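Local coordinates for protein cyclodipeptide synthase, BtCDPS (PDB 6ZTU) that probably joins two aminoacyl groups into a cyclodipeptide, acting as an aminoacyltransferase of the cyclodipeptide synthase family, at residues Leu48-Ser53 with Leu101-Arg106. Residues are numbered along the deposited sequence; the frame is centred on the assembly and turned at random.
Sequences LIDWSS and LRKNGR
I49 and S53, one turn apart on helix 42-55, face L101 near the end of helix 79-103 and N104 just after it; the CA atoms of I49 and L101, and likewise those of S53 and N104, lie 6.6 Å apart. At the buried side, the methyl CG2 of I49 meets CD2 of L101 at 3.7 Å, the two branched side chains crossing at about a right angle. Toward the solvent the contact turns polar. ND2 of N104 gives OD1 of D50 a nearly straight bond (2.8 Å, 170°), D50 OD1 lying in the amide plane of N104, although carboxylate and amide planes are 51° apart; the same ND2 also bonds A100 O. A lysine suits the exposed flank: the K103 chain bends at chi3 (75°), which sets CE beside D50 OD1; from there NZ meets the syn lone pair of D50 OD2 at 3.0 Å in a salt bridge, and NZ also bonds H46. An alanine in place of D50 would probably leave the K103 ammonium without its counter-charge and the N104 amide less firmly fixed. Helix 79-103 ends here in a Schellman motif, R106 N bonding L101 O and G105 N bonding R102 O; glycine suits the positive phi of G105. The small S53 lets the N104 amide come close: CB of S53 lies 3.3 Å from OD1 of N104, while S53 OG turns back to its own helix and bonds I49 O from above the carbonyl plane. Beyond the turn, R106 reaches back over S53, its NH2 bonding S53 O at 2.7 Å, and its guanidinium also bonds F56 O and K57 O, tying the chain after helix 79-103 to the link between helix 42-55 and strand 58-63.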
loop_
_atom_site.group_PDB
_atom_site.type_symbol
_atom_site.label_atom_id
_atom_site.label_comp_id
_atom_site.label_asym_id
_atom_site.label_seq_id
_atom_site.Cartn_x
_atom_site.Cartn_y
_atom_site.Cartn_z
ATOM N N LEU A 48 -12.363 4.295 -6.586
ATOM C CA LEU A 48 -10.983 4.774 -6.515
ATOM C C LEU A 48 -10.462 5.145 -7.896
ATOM O O LEU A 48 -9.861 6.209 -8.086
ATOM C CB LEU A 48 -10.077 3.712 -5.893
ATOM C CG LEU A 48 -10.226 3.355 -4.417
ATOM C CD1 LEU A 48 -9.319 2.178 -4.105
ATOM C CD2 LEU A 48 -9.864 4.560 -3.555
ATOM N N ILE A 49 -10.698 4.276 -8.872
ATOM C CA ILE A 49 -10.128 4.463 -10.198
ATOM C C ILE A 49 -10.900 5.522 -10.975
ATOM O O ILE A 49 -10.305 6.324 -11.696
ATOM C CB ILE A 49 -10.078 3.110 -10.929
ATOM C CG1 ILE A 49 -9.019 2.208 -10.276
ATOM C CG2 ILE A 49 -9.766 3.297 -12.402
ATOM C CD1 ILE A 49 -9.108 0.755 -10.681
ATOM N N ASP A 50 -12.227 5.566 -10.824
ATOM C CA ASP A 50 -13.006 6.626 -11.466
ATOM C C ASP A 50 -12.564 8.003 -10.989
ATOM O O ASP A 50 -12.323 8.905 -11.796
ATOM C CB ASP A 50 -14.498 6.435 -11.192
ATOM C CG ASP A 50 -15.072 5.233 -11.906
ATOM O OD1 ASP A 50 -14.454 4.774 -12.887
ATOM O OD2 ASP A 50 -16.147 4.753 -11.487
ATOM N N TRP A 51 -12.462 8.182 -9.670
ATOM C CA TRP A 51 -11.987 9.446 -9.120
ATOM C C TRP A 51 -10.560 9.740 -9.559
ATOM O O TRP A 51 -10.242 10.874 -9.927
ATOM C CB TRP A 51 -12.092 9.418 -7.589
ATOM C CG TRP A 51 -11.533 10.630 -6.895
ATOM C CD1 TRP A 51 -12.162 11.830 -6.695
ATOM C CD2 TRP A 51 -10.242 10.748 -6.296
ATOM N NE1 TRP A 51 -11.330 12.688 -6.017
ATOM C CE2 TRP A 51 -10.146 12.049 -5.756
ATOM C CE3 TRP A 51 -9.154 9.875 -6.158
ATOM C CZ2 TRP A 51 -9.001 12.502 -5.092
ATOM C CZ3 TRP A 51 -8.018 10.325 -5.500
ATOM C CH2 TRP A 51 -7.948 11.627 -4.973
ATOM N N SER A 52 -9.678 8.734 -9.512
ATOM C CA SER A 52 -8.289 8.966 -9.894
ATOM C C SER A 52 -8.187 9.366 -11.355
ATOM O O SER A 52 -7.397 10.246 -11.711
ATOM C CB SER A 52 -7.455 7.710 -9.649
ATOM O OG SER A 52 -7.292 7.485 -8.262
ATOM N N SER A 53 -8.960 8.695 -12.214
ATOM C CA SER A 53 -8.912 8.961 -13.647
ATOM C C SER A 53 -9.374 10.374 -13.966
ATOM O O SER A 53 -8.932 10.959 -14.961
ATOM C CB SER A 53 -9.777 7.946 -14.399
ATOM O OG SER A 53 -9.306 6.625 -14.226
ATOM N N LEU A 101 -10.179 0.676 -15.080
ATOM C CA LEU A 101 -9.208 1.377 -15.909
ATOM C C LEU A 101 -9.661 1.388 -17.365
ATOM O O LEU A 101 -9.682 2.443 -18.013
ATOM C CB LEU A 101 -7.835 0.728 -15.763
ATOM C CG LEU A 101 -7.153 1.025 -14.421
ATOM C CD1 LEU A 101 -5.966 0.084 -14.207
ATOM C CD2 LEU A 101 -6.723 2.485 -14.337
ATOM N N ARG A 102 -10.066 0.225 -17.877
ATOM C CA ARG A 102 -10.539 0.148 -19.256
ATOM C C ARG A 102 -11.757 1.040 -19.469
ATOM O O ARG A 102 -11.836 1.765 -20.465
ATOM C CB ARG A 102 -10.857 -1.305 -19.613
ATOM C CG ARG A 102 -11.487 -1.478 -20.987
ATOM C CD ARG A 102 -11.363 -2.916 -21.474
ATOM N NE ARG A 102 -11.527 -3.889 -20.397
ATOM C CZ ARG A 102 -12.702 -4.310 -19.932
ATOM N NH1 ARG A 102 -13.832 -3.840 -20.445
ATOM N NH2 ARG A 102 -12.750 -5.200 -18.946
ATOM N N LYS A 103 -12.696 1.024 -18.520
ATOM C CA LYS A 103 -13.868 1.892 -18.596
ATOM C C LYS A 103 -13.479 3.357 -18.756
ATOM O O LYS A 103 -14.162 4.116 -19.456
ATOM C CB LYS A 103 -14.726 1.697 -17.345
ATOM C CG LYS A 103 -15.986 2.537 -17.292
ATOM C CD LYS A 103 -16.741 2.286 -15.993
ATOM C CE LYS A 103 -16.063 2.972 -14.815
ATOM N NZ LYS A 103 -16.698 2.619 -13.505
ATOM N N ASN A 104 -12.383 3.776 -18.122
ATOM C CA ASN A 104 -11.928 5.158 -18.186
ATOM C C ASN A 104 -10.963 5.424 -19.330
ATOM O O ASN A 104 -10.380 6.510 -19.383
ATOM C CB ASN A 104 -11.249 5.550 -16.868
ATOM C CG ASN A 104 -12.236 5.781 -15.755
ATOM O OD1 ASN A 104 -12.703 6.902 -15.566
ATOM N ND2 ASN A 104 -12.533 4.735 -14.984
ATOM N N GLY A 105 -10.757 4.464 -20.226
ATOM C CA GLY A 105 -9.807 4.665 -21.304
ATOM C C GLY A 105 -8.372 4.774 -20.851
ATOM O O GLY A 105 -7.568 5.429 -21.517
ATOM N N ARG A 106 -8.025 4.131 -19.738
ATOM C CA ARG A 106 -6.708 4.224 -19.123
ATOM C C ARG A 106 -5.879 2.978 -19.404
ATOM O O ARG A 106 -6.413 1.872 -19.530
ATOM C CB ARG A 106 -6.838 4.393 -17.605
ATOM C CG ARG A 106 -7.423 5.718 -17.158
ATOM C CD ARG A 106 -6.336 6.749 -17.077
ATOM N NE ARG A 106 -6.835 8.058 -16.674
ATOM C CZ ARG A 106 -6.046 9.085 -16.387
ATOM N NH1 ARG A 106 -4.732 8.942 -16.473
ATOM N NH2 ARG A 106 -6.564 10.251 -16.037
#